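Local coordinates for glycoside hydrolase family 16 protein (Akkermansia muciniphila, PDB 6T2N) that probably cleaves internal beta-galactosidic linkages in the O-glycans of mucin, as an endo-acting O-glycanase of the gut microbiota, at residues R147-A152 against I296-F301; F224-M229 against M239-L244. All blocks are in the same frame, centred on the assembly; numbering follows the deposited sequence.

Interaction 1 of 2, residues R147-A152 against I296-F301; sequences RLEVRA and IDYVRF. With CA (calcium ion), chain C.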
ATOM      1  N   ARG A 147     -10.030  -3.302  11.246  1.00 77.89           N
ATOM      2  CA  ARG A 147     -10.331  -2.081  10.489  1.00 76.18           C
ATOM      3  C   ARG A 147      -9.063  -1.254  10.510  1.00 75.23           C
ATOM      4  O   ARG A 147      -8.544  -0.988  11.629  1.00 76.90           O
ATOM      5  CB  ARG A 147     -11.484  -1.319  11.142  1.00 80.32           C
ATOM      6  CG  ARG A 147     -11.722   0.059  10.544  1.00 75.88           C
ATOM      7  CD  ARG A 147     -12.484   0.901  11.524  1.00 76.09           C
ATOM      8  NE  ARG A 147     -12.951   2.122  10.898  1.00 75.75           N
ATOM      9  CZ  ARG A 147     -14.013   2.204  10.112  1.00 74.70           C
ATOM     10  NH1 ARG A 147     -14.717   1.126   9.815  1.00 77.02           N
ATOM     11  NH2 ARG A 147     -14.362   3.361   9.595  1.00 72.93           N
ATOM     12  N   LEU A 148      -8.616  -0.877   9.317  1.00 71.76           N
ATOM     13  CA  LEU A 148      -7.368  -0.130   9.087  1.00 68.37           C
ATOM     14  C   LEU A 148      -7.716   1.182   8.425  1.00 67.24           C
ATOM     15  O   LEU A 148      -8.249   1.128   7.289  1.00 65.88           O
ATOM     16  CB  LEU A 148      -6.460  -0.933   8.175  1.00 67.59           C
ATOM     17  CG  LEU A 148      -5.106  -0.281   7.932  1.00 71.65           C
ATOM     18  CD1 LEU A 148      -4.389   0.077   9.247  1.00 72.11           C
ATOM     19  CD2 LEU A 148      -4.281  -1.222   7.071  1.00 72.03           C
ATOM     20  N   GLU A 149      -7.447   2.271   9.149  1.00 67.08           N
ATOM     21  CA  GLU A 149      -7.837   3.646   8.781  1.00 66.59           C
ATOM     22  C   GLU A 149      -6.559   4.358   8.376  1.00 67.69           C
ATOM     23  O   GLU A 149      -5.607   4.350   9.187  1.00 70.21           O
ATOM     24  CB  GLU A 149      -8.453   4.385   9.964  1.00 69.79           C
ATOM     25  CG  GLU A 149      -9.751   3.802  10.461  1.00 71.89           C
ATOM     26  CD  GLU A 149     -10.441   4.666  11.500  1.00 76.19           C
ATOM     27  OE1 GLU A 149      -9.870   5.747  11.840  1.00 75.85           O
ATOM     28  OE2 GLU A 149     -11.560   4.276  11.940  1.00 74.85           O
ATOM     29  N   VAL A 150      -6.526   4.923   7.174  1.00 66.07           N
ATOM     30  CA  VAL A 150      -5.351   5.697   6.704  1.00 66.58           C
ATOM     31  C   VAL A 150      -5.861   7.002   6.108  1.00 65.58           C
ATOM     32  O   VAL A 150      -6.593   6.977   5.090  1.00 60.67           O
ATOM     33  CB  VAL A 150      -4.452   4.910   5.731  1.00 67.93           C
ATOM     34  CG1 VAL A 150      -3.298   5.793   5.239  1.00 68.97           C
ATOM     35  CG2 VAL A 150      -3.905   3.636   6.381  1.00 67.35           C
ATOM     36  N   ARG A 151      -5.467   8.099   6.755  1.00 69.53           N
ATOM     37  CA  ARG A 151      -5.850   9.470   6.340  1.00 70.85           C
ATOM     38  C   ARG A 151      -4.680  10.143   5.633  1.00 69.03           C
ATOM     39  O   ARG A 151      -3.585  10.181   6.260  1.00 64.81           O
ATOM     40  CB  ARG A 151      -6.276  10.329   7.519  1.00 73.94           C
ATOM     41  CG  ARG A 151      -6.931  11.600   7.013  1.00 78.23           C
ATOM     42  CD  ARG A 151      -8.273  11.918   7.636  1.00 82.38           C
ATOM     43  NE  ARG A 151      -8.758  13.218   7.188  1.00 82.06           N
ATOM     44  CZ  ARG A 151      -8.186  14.370   7.538  1.00 84.18           C
ATOM     45  NH1 ARG A 151      -7.096  14.389   8.296  1.00 83.99           N
ATOM     46  NH2 ARG A 151      -8.675  15.509   7.096  1.00 86.76           N
ATOM     47  N   ALA A 152      -4.913  10.631   4.394  1.00 68.50           N
ATOM     48  CA  ALA A 152      -3.842  11.083   3.472  1.00 68.66           C
ATOM     49  C   ALA A 152      -4.328  12.098   2.423  1.00 70.32           C
ATOM     50  O   ALA A 152      -5.403  11.912   1.774  1.00 72.32           O
ATOM     51  CB  ALA A 152      -3.214   9.873   2.813  1.00 65.77           C
ATOM     52  N   ILE A 296       0.639  11.563   4.885  1.00 66.00           N
ATOM     53  CA  ILE A 296      -0.245  10.633   5.650  1.00 66.40           C
ATOM     54  C   ILE A 296      -0.467  11.260   7.023  1.00 67.80           C
ATOM     55  O   ILE A 296       0.504  11.310   7.824  1.00 68.35           O
ATOM     56  CB  ILE A 296       0.361   9.221   5.771  1.00 63.77           C
ATOM     57  CG1 ILE A 296       0.455   8.526   4.422  1.00 63.42           C
ATOM     58  CG2 ILE A 296      -0.420   8.400   6.754  1.00 65.01           C
ATOM     59  CD1 ILE A 296       1.786   8.689   3.777  1.00 65.99           C
ATOM     60  N   ASP A 297      -1.679  11.722   7.301  1.00 67.05           N
ATOM     61  CA  ASP A 297      -1.958  12.250   8.660  1.00 70.51           C
ATOM     62  C   ASP A 297      -1.869  11.090   9.671  1.00 68.06           C
ATOM     63  O   ASP A 297      -1.216  11.246  10.685  1.00 71.96           O
ATOM     64  CB  ASP A 297      -3.240  13.079   8.692  1.00 72.31           C
ATOM     65  CG  ASP A 297      -3.394  13.887   9.965  1.00 77.68           C
ATOM     66  OD1 ASP A 297      -2.407  14.519  10.431  1.00 86.31           O
ATOM     67  OD2 ASP A 297      -4.501  13.900  10.473  1.00 83.79           O
ATOM     68  N   TYR A 298      -2.498   9.952   9.450  1.00 66.73           N
ATOM     69  CA  TYR A 298      -2.417   8.866  10.454  1.00 67.47           C
ATOM     70  C   TYR A 298      -2.675   7.481   9.851  1.00 64.70           C
ATOM     71  O   TYR A 298      -3.220   7.317   8.725  1.00 61.47           O
ATOM     72  CB  TYR A 298      -3.345   9.147  11.640  1.00 69.16           C
ATOM     73  CG  TYR A 298      -4.808   9.276  11.325  1.00 70.29           C
ATOM     74  CD1 TYR A 298      -5.572   8.184  10.920  1.00 71.46           C
ATOM     75  CD2 TYR A 298      -5.453  10.490  11.468  1.00 72.18           C
ATOM     76  CE1 TYR A 298      -6.933   8.308  10.660  1.00 70.76           C
ATOM     77  CE2 TYR A 298      -6.813  10.629  11.223  1.00 73.66           C
ATOM     78  CZ  TYR A 298      -7.553   9.536  10.820  1.00 71.51           C
ATOM     79  OH  TYR A 298      -8.867   9.707  10.548  1.00 71.62           O
ATOM     80  N   VAL A 299      -2.218   6.499  10.618  1.00 65.19           N
ATOM     81  CA  VAL A 299      -2.491   5.057  10.408  1.00 67.79           C
ATOM     82  C   VAL A 299      -2.988   4.509  11.738  1.00 73.21           C
ATOM     83  O   VAL A 299      -2.246   4.625  12.723  1.00 83.79           O
ATOM     84  CB  VAL A 299      -1.235   4.339   9.896  1.00 65.14           C
ATOM     85  CG1 VAL A 299      -1.449   2.830   9.785  1.00 65.02           C
ATOM     86  CG2 VAL A 299      -0.774   4.953   8.579  1.00 59.44           C
ATOM     87  N   ARG A 300      -4.233   4.028  11.768  1.00 77.31           N
ATOM     88  CA  ARG A 300      -4.882   3.413  12.955  1.00 78.08           C
ATOM     89  C   ARG A 300      -5.493   2.079  12.567  1.00 77.67           C
ATOM     90  O   ARG A 300      -6.377   2.063  11.663  1.00 75.89           O
ATOM     91  CB  ARG A 300      -5.989   4.322  13.451  1.00 81.73           C
ATOM     92  CG  ARG A 300      -5.488   5.735  13.665  1.00 86.41           C
ATOM     93  CD  ARG A 300      -6.632   6.600  14.108  1.00 90.15           C
ATOM     94  NE  ARG A 300      -6.200   7.947  14.434  1.00 88.61           N
ATOM     95  CZ  ARG A 300      -6.983   9.002  14.355  1.00 90.58           C
ATOM     96  NH1 ARG A 300      -8.228   8.893  13.942  1.00 93.94           N
ATOM     97  NH2 ARG A 300      -6.536  10.183  14.691  1.00 95.74           N
ATOM     98  N   PHE A 301      -5.001   1.022  13.211  1.00 77.82           N
ATOM     99  CA  PHE A 301      -5.530  -0.359  13.121  1.00 76.69           C
ATOM    100  C   PHE A 301      -6.401  -0.655  14.344  1.00 77.78           C
ATOM    101  O   PHE A 301      -5.863  -0.467  15.457  1.00 79.17           O
ATOM    102  CB  PHE A 301      -4.376  -1.350  13.088  1.00 75.08           C
ATOM    103  CG  PHE A 301      -4.838  -2.765  12.892  1.00 77.24           C
ATOM    104  CD1 PHE A 301      -5.710  -3.085  11.865  1.00 76.54           C
ATOM    105  CD2 PHE A 301      -4.385  -3.777  13.713  1.00 80.17           C
ATOM    106  CE1 PHE A 301      -6.106  -4.386  11.640  1.00 74.86           C
ATOM    107  CE2 PHE A 301      -4.759  -5.085  13.470  1.00 79.85           C
ATOM    108  CZ  PHE A 301      -5.612  -5.386  12.435  1.00 78.65           C
TER
HETATM  109 CA    CA C 401      -1.107  13.190  12.437  1.00113.02          CA

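Interaction 2 of 2, residues F224-M229 against M239-L244; sequences FHTYVM and MVDDKL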
ATOM      1  N   PHE A 224      -7.484  16.163   2.550  1.00 73.91           N
ATOM      2  CA  PHE A 224      -7.208  14.844   3.149  1.00 72.35           C
ATOM      3  C   PHE A 224      -8.494  14.009   3.066  1.00 73.67           C
ATOM      4  O   PHE A 224      -9.621  14.521   3.268  1.00 78.59           O
ATOM      5  CB  PHE A 224      -6.795  15.018   4.618  1.00 74.93           C
ATOM      6  CG  PHE A 224      -5.351  15.346   4.912  1.00 73.56           C
ATOM      7  CD1 PHE A 224      -4.886  16.652   4.871  1.00 74.10           C
ATOM      8  CD2 PHE A 224      -4.463  14.342   5.271  1.00 72.16           C
ATOM      9  CE1 PHE A 224      -3.563  16.942   5.162  1.00 74.26           C
ATOM     10  CE2 PHE A 224      -3.131  14.627   5.542  1.00 73.67           C
ATOM     11  CZ  PHE A 224      -2.682  15.932   5.496  1.00 74.56           C
ATOM     12  N   HIS A 225      -8.326  12.719   2.815  1.00 70.46           N
ATOM     13  CA  HIS A 225      -9.407  11.720   2.799  1.00 65.89           C
ATOM     14  C   HIS A 225      -8.951  10.489   3.558  1.00 65.94           C
ATOM     15  O   HIS A 225      -7.771  10.140   3.450  1.00 67.25           O
ATOM     16  CB  HIS A 225      -9.728  11.406   1.370  1.00 65.01           C
ATOM     17  CG  HIS A 225     -10.302  12.569   0.656  1.00 67.09           C
ATOM     18  ND1 HIS A 225      -9.547  13.337  -0.189  1.00 69.63           N
ATOM     19  CD2 HIS A 225     -11.555  13.057   0.620  1.00 68.78           C
ATOM     20  CE1 HIS A 225     -10.303  14.282  -0.710  1.00 71.84           C
ATOM     21  NE2 HIS A 225     -11.545  14.113  -0.236  1.00 73.21           N
ATOM     22  N   THR A 226      -9.864   9.880   4.318  1.00 71.61           N
ATOM     23  CA  THR A 226      -9.620   8.635   5.085  1.00 69.36           C
ATOM     24  C   THR A 226      -9.921   7.421   4.206  1.00 69.82           C
ATOM     25  O   THR A 226     -11.022   7.361   3.588  1.00 72.82           O
ATOM     26  CB  THR A 226     -10.481   8.578   6.332  1.00 72.06           C
ATOM     27  OG1 THR A 226     -10.519   9.876   6.926  1.00 70.96           O
ATOM     28  CG2 THR A 226      -9.939   7.533   7.273  1.00 75.80           C
ATOM     29  N   TYR A 227      -8.946   6.528   4.107  1.00 68.23           N
ATOM     30  CA  TYR A 227      -9.017   5.279   3.316  1.00 65.69           C
ATOM     31  C   TYR A 227      -9.178   4.169   4.348  1.00 63.24           C
ATOM     32  O   TYR A 227      -8.420   4.132   5.283  1.00 65.84           O
ATOM     33  CB  TYR A 227      -7.790   5.185   2.402  1.00 64.44           C
ATOM     34  CG  TYR A 227      -7.681   6.288   1.377  1.00 65.28           C
ATOM     35  CD1 TYR A 227      -8.404   6.267   0.196  1.00 64.25           C
ATOM     36  CD2 TYR A 227      -6.872   7.389   1.597  1.00 70.83           C
ATOM     37  CE1 TYR A 227      -8.325   7.293  -0.740  1.00 66.96           C
ATOM     38  CE2 TYR A 227      -6.788   8.431   0.677  1.00 72.34           C
ATOM     39  CZ  TYR A 227      -7.513   8.391  -0.506  1.00 69.57           C
ATOM     40  OH  TYR A 227      -7.419   9.423  -1.406  1.00 70.30           O
ATOM     41  N   VAL A 228     -10.213   3.360   4.229  1.00 64.42           N
ATOM     42  CA  VAL A 228     -10.635   2.405   5.300  1.00 65.15           C
ATOM     43  C   VAL A 228     -10.868   0.988   4.746  1.00 62.28           C
ATOM     44  O   VAL A 228     -11.703   0.762   3.793  1.00 56.25           O
ATOM     45  CB  VAL A 228     -11.929   2.890   5.960  1.00 72.06           C
ATOM     46  CG1 VAL A 228     -12.195   2.117   7.243  1.00 71.80           C
ATOM     47  CG2 VAL A 228     -11.930   4.416   6.146  1.00 76.18           C
ATOM     48  N   MET A 229     -10.191   0.036   5.362  1.00 60.72           N
ATOM     49  CA  MET A 229     -10.381  -1.383   5.047  1.00 60.38           C
ATOM     50  C   MET A 229     -10.980  -2.068   6.284  1.00 63.76           C
ATOM     51  O   MET A 229     -10.277  -2.177   7.288  1.00 69.07           O
ATOM     52  CB  MET A 229      -9.035  -2.009   4.692  1.00 59.39           C
ATOM     53  CG  MET A 229      -9.158  -3.492   4.559  1.00 63.06           C
ATOM     54  SD  MET A 229      -7.628  -4.394   4.295  1.00 64.97           S
ATOM     55  CE  MET A 229      -6.928  -4.292   5.940  1.00 61.90           C
ATOM     56  N   MET A 239     -12.980   1.304   1.436  1.00 67.68           N
ATOM     57  CA  MET A 239     -13.681   2.601   1.331  1.00 72.51           C
ATOM     58  C   MET A 239     -12.682   3.754   1.272  1.00 72.04           C
ATOM     59  O   MET A 239     -11.495   3.575   1.680  1.00 68.42           O
ATOM     60  CB  MET A 239     -14.602   2.816   2.529  1.00 80.64           C
ATOM     61  CG  MET A 239     -15.809   1.873   2.575  1.00 84.86           C
ATOM     62  SD  MET A 239     -16.488   1.825   4.248  1.00 85.95           S
ATOM     63  CE  MET A 239     -15.282   0.737   5.001  1.00 83.08           C
ATOM     64  N   VAL A 240     -13.168   4.840   0.668  1.00 74.59           N
ATOM     65  CA  VAL A 240     -12.719   6.243   0.858  1.00 78.05           C
ATOM     66  C   VAL A 240     -13.852   6.916   1.584  1.00 79.92           C
ATOM     67  O   VAL A 240     -14.898   7.057   0.940  1.00 76.95           O
ATOM     68  CB  VAL A 240     -12.562   7.068  -0.431  1.00 81.27           C
ATOM     69  CG1 VAL A 240     -11.628   8.244  -0.207  1.00 80.16           C
ATOM     70  CG2 VAL A 240     -12.159   6.232  -1.626  1.00 82.16           C
ATOM     71  N   ASP A 241     -13.620   7.446   2.776  1.00 80.40           N
ATOM     72  CA  ASP A 241     -14.498   8.555   3.204  1.00 82.44           C
ATOM     73  C   ASP A 241     -15.892   7.959   3.313  1.00 83.14           C
ATOM     74  O   ASP A 241     -16.871   8.597   2.844  1.00 78.92           O
ATOM     75  CB  ASP A 241     -14.438   9.720   2.196  1.00 81.40           C
ATOM     76  CG  ASP A 241     -13.445  10.802   2.581  1.00 76.34           C
ATOM     77  OD1 ASP A 241     -12.432  10.465   3.210  1.00 70.14           O
ATOM     78  OD2 ASP A 241     -13.715  11.956   2.276  1.00 72.78           O
ATOM     79  N   ASP A 242     -15.943   6.721   3.808  1.00 87.80           N
ATOM     80  CA  ASP A 242     -17.224   5.995   4.030  1.00 94.54           C
ATOM     81  C   ASP A 242     -18.000   5.768   2.705  1.00 95.08           C
ATOM     82  O   ASP A 242     -19.210   5.447   2.777  1.00100.60           O
ATOM     83  CB  ASP A 242     -18.047   6.775   5.068  1.00 99.03           C
ATOM     84  CG  ASP A 242     -17.525   6.688   6.498  1.00 96.67           C
ATOM     85  OD1 ASP A 242     -16.790   5.717   6.807  1.00 92.76           O
ATOM     86  OD2 ASP A 242     -17.900   7.566   7.304  1.00 98.69           O
ATOM     87  N   LYS A 243     -17.364   5.932   1.536  1.00 91.26           N
ATOM     88  CA  LYS A 243     -17.898   5.487   0.223  1.00 88.48           C
ATOM     89  C   LYS A 243     -17.186   4.190  -0.166  1.00 82.62           C
ATOM     90  O   LYS A 243     -15.940   4.136  -0.048  1.00 78.16           O
ATOM     91  CB  LYS A 243     -17.752   6.584  -0.828  1.00 94.75           C
ATOM     92  CG  LYS A 243     -18.621   7.797  -0.550  1.00107.52           C
ATOM     93  CD  LYS A 243     -18.335   9.006  -1.425  1.00118.45           C
ATOM     94  CE  LYS A 243     -19.065  10.252  -0.947  1.00127.77           C
ATOM     95  NZ  LYS A 243     -18.208  11.458  -1.064  1.00134.29           N
ATOM     96  N   LEU A 244     -17.970   3.169  -0.536  1.00 78.54           N
ATOM     97  CA  LEU A 244     -17.468   1.814  -0.864  1.00 73.63           C
ATOM     98  C   LEU A 244     -16.837   1.881  -2.256  1.00 74.30           C
ATOM     99  O   LEU A 244     -17.567   2.212  -3.219  1.00 74.03           O
ATOM    100  CB  LEU A 244     -18.617   0.802  -0.815  1.00 71.25           C
ATOM    101  CG  LEU A 244     -18.242  -0.628  -1.202  1.00 70.37           C
ATOM    102  CD1 LEU A 244     -17.532  -1.372  -0.073  1.00 69.89           C
ATOM    103  CD2 LEU A 244     -19.461  -1.405  -1.650  1.00 73.14           C
TER

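Interaction 1 of 2, residues R147-A152 against I296-F301
R151 faces both Y298 and D297, a classic beta bulge that interrupts an otherwise regular antiparallel ladder. Backbone bonds set the register: E149 N donates to R300 O at 2.7 Å and R300 N returns a nearly straight bond (172°) to E149 O. R151 N binds Y298 O, but R151 O is met by two amides, D297 N and Y298 N, both weakly, because D297 and Y298 together occupy the place opposite R151.

With CG between its own N and carbonyl carbon (chi1 60°), the Y298 ring stands so that R151 CB makes a CH-pi contact over one face, 3.7 Å from the ring centroid, and R300 CZ lies over the opposite face; the ring is thus sandwiched between two arginine side chains.

Charges line the same face. R151 NH1 reaches D297 OD2 at 3.4 Å, a long salt bridge with the carboxylate at the edge of the guanidinium. The other oxygen, D297 OD1, binds the calcium ion at 2.7 Å, as does D297 O at 2.6 Å; E59 and G98 complete the protein ligands through their backbone O atoms. R300 NH2 makes a salt bridge with the E59 carboxylate. R147 NE grips E149 OE2 on its anti lone pair, and its NH1 also pairs with E230.

On the reverse face L148, V150, A152, I296, V299 and F301 form an apolar layer, V150 CG2 touching V299 CG2 at 4.0 Å. The sheet belongs to the beta-jelly-roll sandwich of family 16; strand 225-231 continues it beyond 147-152, and strand 99-104 lies beside I296.

Interaction 2 of 2, residues F224-M229 against M239-L244
A beta hairpin, strand 225-231 returning as strand 235-240, holds this contact, and a type I' turn from V240 to K243 then leads the chain into the next strand. Here the ladder is extended past its last backbone pair by an aspartate side chain. V228 and M239 form the hydrogen-bonded pair: M239 N gives a 2.7 Å bond to V228 O, and V228 N reaches M239 O from above the carbonyl plane.

Two residues further, past the non-hydrogen-bonded pair Y227-V240, D241 takes over. Its N binds T226 O at 2.7 Å, while its carboxylate replaces a backbone acceptor, D241 OD1 receiving T226 N at 2.9 Å with a bend at the hydrogen (138°). The other oxygen, OD2, lies at the edge of the H225 ring beside CD2, ring and carboxylate planes being 51° apart. With an alanine in place of D241, T226 N would probably lose its acceptor across the hairpin, and the H225 ring edge the carboxylate beside it.

Apolar contacts finish the two faces. On one, M239 bends at its last torsion (chi3 -78°), bringing CE back to V228 CG1 at 4.1 Å. On the other, where L220 and I217 also pack, Y227 and V240 lie side by side and point the same way, V240 CG1 approaching the tyrosine ring obliquely with 3.5 Å to Y227 CE1.

In the fold
Followed from the N terminus, the chain first lays down 147-152, which waits 143 residues for its partner 296-301; interaction 1 therefore closes a very long loop. Within that excursion, 224-229 is made and, only nine residues later, 239-244 returns to it, so interaction 2 closes a local hairpin wholly enclosed by the wider loop, without crossing it. The two meet through strands 146-153 and 225-231, neighbours in one antiparallel sheet, where V150 O and Y227 N probably share a hydrogen bond. The principle is that one sheet can combine a pairing between distant segments with a local hairpin, its strands here following in the order 99-104, 292-302, 146-153, 225-231, 235-240, 243-249.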